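PDB 5KZT: Peptide/nickel transport system substrate-binding protein, which binds peptides and probably delivers them to a membrane transporter for uptake into the cell. Local coordinates for residues 321-326 and 433-438; 453-458 and 482-487. All coordinates share one frame; numbering follows the deposited sequence.

The two contacts follow one another along the chain: contact 1 (321-326 with 433-438) is complete before contact 2 (453-458 with 482-487) begins. Their centres are 14 Å apart, on the same side of the chain's centre, with contact 1 deeper at about 12 Å from it and contact 2 at about 22 Å. They also touch directly. Tyr455 OH of contact 2 lies 2.6 Å from Leu436 O of contact 1, a probable hydrogen bond, and Leu321 CD2 packs 3.7 Å from Leu484 CD2. The loop and three helices therefore pack against one another on one side of the fold, through Leu321, Leu436, Tyr455 and Leu484, with strand 491-503 of the mixed sheet following helix 471-487.

Contact 1: 321-326 and 433-438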
# COMPACT_ATOMS: atom_id res chain seq x y z
N LEU A 321 4.12 1.25 14.65
CA LEU A 321 4.07 1.25 13.19
C LEU A 321 3.57 -0.09 12.67
O LEU A 321 2.72 -0.15 11.76
CB LEU A 321 5.45 1.54 12.62
CG LEU A 321 5.58 1.39 11.12
CD1 LEU A 321 4.58 2.28 10.40
CD2 LEU A 321 7.02 1.68 10.70
N VAL A 322 4.11 -1.17 13.23
CA VAL A 322 3.72 -2.53 12.86
C VAL A 322 2.36 -2.81 13.52
O VAL A 322 2.20 -2.55 14.69
CB VAL A 322 4.78 -3.57 13.27
CG1 VAL A 322 4.27 -4.99 13.03
CG2 VAL A 322 6.09 -3.31 12.54
N PRO A 323 1.37 -3.26 12.73
CA PRO A 323 0.04 -3.48 13.29
C PRO A 323 -0.02 -4.72 14.19
O PRO A 323 0.73 -5.67 13.98
CB PRO A 323 -0.84 -3.63 12.05
CG PRO A 323 0.09 -4.10 11.00
CD PRO A 323 1.38 -3.41 11.27
N GLU A 324 -0.90 -4.68 15.19
CA GLU A 324 -1.12 -5.83 16.07
C GLU A 324 -1.77 -6.94 15.27
O GLU A 324 -2.55 -6.67 14.37
CB GLU A 324 -2.06 -5.49 17.21
CG GLU A 324 -1.57 -4.44 18.17
CD GLU A 324 -2.52 -4.31 19.33
OE1 GLU A 324 -2.28 -4.95 20.38
OE2 GLU A 324 -3.54 -3.60 19.16
N GLY A 325 -1.45 -8.18 15.61
CA GLY A 325 -2.10 -9.35 15.05
C GLY A 325 -1.59 -9.77 13.68
O GLY A 325 -2.22 -10.60 13.04
N PHE A 326 -0.45 -9.23 13.24
CA PHE A 326 0.03 -9.42 11.88
C PHE A 326 1.28 -10.30 11.74
O PHE A 326 1.35 -11.15 10.85
CB PHE A 326 0.29 -8.05 11.23
CG PHE A 326 0.73 -8.15 9.79
CD1 PHE A 326 -0.11 -8.73 8.85
CD2 PHE A 326 1.98 -7.70 9.39
CE1 PHE A 326 0.30 -8.85 7.52
CE2 PHE A 326 2.39 -7.82 8.07
CZ PHE A 326 1.55 -8.38 7.14
N SER A 433 9.55 -5.99 8.23
CA SER A 433 10.31 -5.20 7.27
C SER A 433 9.47 -4.48 6.23
O SER A 433 9.87 -3.41 5.76
CB SER A 433 11.38 -6.05 6.57
OG SER A 433 10.81 -7.08 5.78
N THR A 434 8.31 -5.02 5.87
CA THR A 434 7.43 -4.30 4.95
C THR A 434 7.11 -2.88 5.46
O THR A 434 7.03 -1.93 4.67
CB THR A 434 6.14 -5.08 4.58
OG1 THR A 434 5.46 -4.39 3.51
CG2 THR A 434 5.20 -5.26 5.78
N PHE A 435 6.98 -2.72 6.78
CA PHE A 435 6.79 -1.40 7.41
C PHE A 435 8.11 -0.69 7.72
O PHE A 435 8.29 0.50 7.41
CB PHE A 435 5.99 -1.56 8.71
CG PHE A 435 4.55 -1.99 8.50
CD1 PHE A 435 3.56 -1.04 8.32
CD2 PHE A 435 4.21 -3.34 8.48
CE1 PHE A 435 2.24 -1.44 8.10
CE2 PHE A 435 2.90 -3.73 8.24
CZ PHE A 435 1.92 -2.77 8.06
N LEU A 436 9.03 -1.40 8.34
CA LEU A 436 10.24 -0.76 8.87
C LEU A 436 11.16 -0.23 7.77
O LEU A 436 11.76 0.84 7.93
CB LEU A 436 10.99 -1.72 9.79
CG LEU A 436 10.25 -2.24 11.03
CD1 LEU A 436 10.97 -3.44 11.64
CD2 LEU A 436 10.08 -1.16 12.07
N ASP A 437 11.24 -0.94 6.64
CA ASP A 437 12.09 -0.54 5.54
C ASP A 437 11.74 0.80 4.90
O ASP A 437 12.58 1.40 4.22
CB ASP A 437 12.07 -1.60 4.44
CG ASP A 437 12.83 -2.85 4.81
OD1 ASP A 437 13.50 -2.91 5.86
OD2 ASP A 437 12.74 -3.79 4.01
N LEU A 438 10.53 1.29 5.12
CA LEU A 438 10.14 2.59 4.58
C LEU A 438 11.05 3.75 5.01
O LEU A 438 11.26 4.69 4.25
CB LEU A 438 8.72 2.92 5.03
CG LEU A 438 7.61 1.94 4.63
CD1 LEU A 438 6.27 2.38 5.20
CD2 LEU A 438 7.52 1.74 3.13
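Phe435 lays one face of its ring against Pro323. The proline CD stands 3.7 Å from the ring centroid and 28° off the ring normal, which defines a CH-pi contact offset toward the rim. Packing here is close, with CD only 3.3 Å from Phe435 CZ, and the two side chains meet tip to tip. Being bonded to the proline nitrogen, CD probably carries slightly polarised hydrogens, which would favour the aromatic face. Phe326 comes to the edge of the same ring, near its plane, where its CE2 is 4.1 Å from Phe435 CE2.

Leu321 works nearer the base of the phenylalanine. With CG anti to its backbone N (chi1 173°), it puts CG 3.8 Å from Phe435 CB and CD2 3.7 Å from Phe435 O. Val322 CG2 adds a looser touch on Phe435 CB at 4.2 Å. Leu321 CD2 also faces Leu436 CD2 at 4.4 Å. No hydrogen bond joins the two segments, and all the touching residues are buried. Polar atoms of the loop find partners elsewhere: Leu321 O is bonded to Thr272 OG1, and Val322 N to Glu481 OE1 of helix 471-487. Trp425 meets the Phe435 ring edge-to-face.

The loop's shape places these groups. Pro323 to Phe326 form a type II beta turn, in which Gly325 takes a positive phi of 81°, and the turn brings Phe326 back to the ring that Pro323 already covers. The arrangement is a type II turn, in the loop after strand 316-317, whose first and last residues, Pro323 and Phe326, meet one face and the edge of an aromatic side chain of helix 433-436, beside the mixed sheet of a lobe of this periplasmic-binding-protein-like fold.

Contact 2: 453-458 and 482-487; sequences KDYDKI and KILLTD
Tyr455 and Leu484 cross at a slant, the leucine lying over one face of the tyrosine ring. Leu484 CD1 sits 4.3 Å from the ring centroid and 24° off its normal, a CH-pi contact displaced toward the rim, while Leu484 CB comes 3.7 Å from Tyr455 CE1. Because Tyr455 holds CG anti to its backbone N (chi1 -172°), its ring reaches across helix 482-487, nearly at right angles to the local axis, and Tyr455 OH passes Leu484 CD2 at 3.8 Å before bonding to Leu436 O.

Ile483 uses its branches differently. CB lies at the edge of the tyrosine ring, near its plane, so Leu484 lies over one face and Ile483 at the edge, and CG2 touches Tyr455 CB at 4.2 Å. The other branch carries CD1 outward to meet Ile458 CD1 tip to tip, 3.7 Å apart, with Asp454 CB as a looser neighbour. No hydrogen bond crosses the interface, so the join is apolar.

Charged groups pair within each helix instead. Lys482 NZ binds Asp487 OD1 at 2.9 Å, on the oxygen's syn lone pair, in a salt bridge that spans a wider pi-type turn. Asp487 N reaches back five residues to Lys482 O at 2.9 Å, the backbone evidence for that turn. Lys453 and Asp456 make a second salt bridge, and Asp456 OD2 is also bonded to Thr441 OG1.

The axes of segments 453-458 and 482-487 approach to 10.0 Å, with their N-to-C directions 150° apart, roughly antiparallel. Tyr455 and Ile458 extend the same seam one turn further back, onto Ala480 of helix 471-487. Helix 453-459 thus packs along the C-terminal part of that helix, which in turn leads into strand 491-503, where Leu485 rests on Ile491 and Pro493.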
# COMPACT_ATOMS: atom_id res chain seq x y z
N LYS A 453 21.44 6.50 11.13
CA LYS A 453 22.32 5.42 10.67
C LYS A 453 22.22 4.13 11.47
O LYS A 453 22.47 3.05 10.93
CB LYS A 453 23.79 5.86 10.60
CG LYS A 453 24.11 6.98 9.61
CD LYS A 453 23.43 6.86 8.24
CE LYS A 453 23.83 5.60 7.44
NZ LYS A 453 22.90 5.27 6.31
N ASP A 454 21.86 4.22 12.75
CA ASP A 454 21.66 3.02 13.57
C ASP A 454 20.42 2.25 13.10
O ASP A 454 20.41 1.01 13.07
CB ASP A 454 21.50 3.38 15.05
CG ASP A 454 22.74 4.03 15.64
OD1 ASP A 454 23.86 3.79 15.14
OD2 ASP A 454 22.58 4.80 16.61
N TYR A 455 19.38 2.99 12.74
CA TYR A 455 18.16 2.41 12.16
C TYR A 455 18.50 1.71 10.85
O TYR A 455 18.20 0.54 10.71
CB TYR A 455 17.10 3.48 11.94
CG TYR A 455 15.75 2.96 11.53
CD1 TYR A 455 14.87 2.45 12.47
CD2 TYR A 455 15.34 3.01 10.20
CE1 TYR A 455 13.60 1.99 12.10
CE2 TYR A 455 14.07 2.56 9.82
CZ TYR A 455 13.21 2.04 10.77
OH TYR A 455 11.95 1.56 10.43
N ASP A 456 19.20 2.40 9.94
CA ASP A 456 19.66 1.80 8.66
C ASP A 456 20.50 0.55 8.86
O ASP A 456 20.32 -0.43 8.15
CB ASP A 456 20.51 2.78 7.83
CG ASP A 456 19.79 4.06 7.51
OD1 ASP A 456 18.54 4.08 7.49
OD2 ASP A 456 20.48 5.08 7.29
N LYS A 457 21.41 0.60 9.83
CA LYS A 457 22.29 -0.53 10.11
C LYS A 457 21.51 -1.77 10.54
O LYS A 457 21.80 -2.89 10.09
CB LYS A 457 23.33 -0.15 11.17
CG LYS A 457 24.34 -1.27 11.43
CD LYS A 457 25.71 -0.75 11.86
CE LYS A 457 26.84 -1.38 11.05
NZ LYS A 457 26.87 -2.87 11.15
N ILE A 458 20.50 -1.57 11.39
CA ILE A 458 19.60 -2.66 11.77
C ILE A 458 18.92 -3.28 10.55
O ILE A 458 18.92 -4.50 10.39
CB ILE A 458 18.55 -2.22 12.82
CG1 ILE A 458 19.23 -2.17 14.20
CG2 ILE A 458 17.37 -3.18 12.84
CD1 ILE A 458 18.35 -1.68 15.33
N LYS A 482 11.73 1.00 18.36
CA LYS A 482 12.04 1.94 19.44
C LYS A 482 12.85 3.15 18.98
O LYS A 482 12.61 4.28 19.41
CB LYS A 482 12.78 1.25 20.57
CG LYS A 482 12.78 2.07 21.84
CD LYS A 482 13.73 1.50 22.88
CE LYS A 482 13.82 2.42 24.08
NZ LYS A 482 14.77 3.55 23.89
N ILE A 483 13.81 2.89 18.10
CA ILE A 483 14.64 3.96 17.52
C ILE A 483 13.75 4.92 16.72
O ILE A 483 13.81 6.14 16.88
CB ILE A 483 15.75 3.38 16.61
CG1 ILE A 483 16.71 2.50 17.42
CG2 ILE A 483 16.54 4.51 15.95
CD1 ILE A 483 17.69 1.73 16.59
N LEU A 484 12.93 4.36 15.85
CA LEU A 484 12.08 5.15 14.95
C LEU A 484 11.09 6.04 15.71
O LEU A 484 10.93 7.22 15.39
CB LEU A 484 11.31 4.22 14.01
CG LEU A 484 10.50 4.85 12.89
CD1 LEU A 484 11.42 5.41 11.83
CD2 LEU A 484 9.53 3.84 12.26
N LEU A 485 10.45 5.45 16.72
CA LEU A 485 9.33 6.08 17.39
C LEU A 485 9.75 6.77 18.69
O LEU A 485 9.78 7.99 18.73
CB LEU A 485 8.21 5.04 17.63
CG LEU A 485 7.68 4.38 16.35
CD1 LEU A 485 6.58 3.38 16.66
CD2 LEU A 485 7.19 5.41 15.32
N THR A 486 10.09 6.00 19.71
CA THR A 486 10.42 6.56 21.01
C THR A 486 11.63 7.51 20.95
O THR A 486 11.56 8.62 21.46
CB THR A 486 10.64 5.45 22.05
OG1 THR A 486 9.41 4.75 22.24
CG2 THR A 486 11.11 6.03 23.41
N ASP A 487 12.72 7.06 20.31
CA ASP A 487 13.96 7.83 20.29
C ASP A 487 13.93 9.05 19.34
O ASP A 487 14.36 10.13 19.72
CB ASP A 487 15.17 6.93 19.94
CG ASP A 487 15.31 5.72 20.87
OD1 ASP A 487 14.63 5.68 21.94
OD2 ASP A 487 16.09 4.80 20.52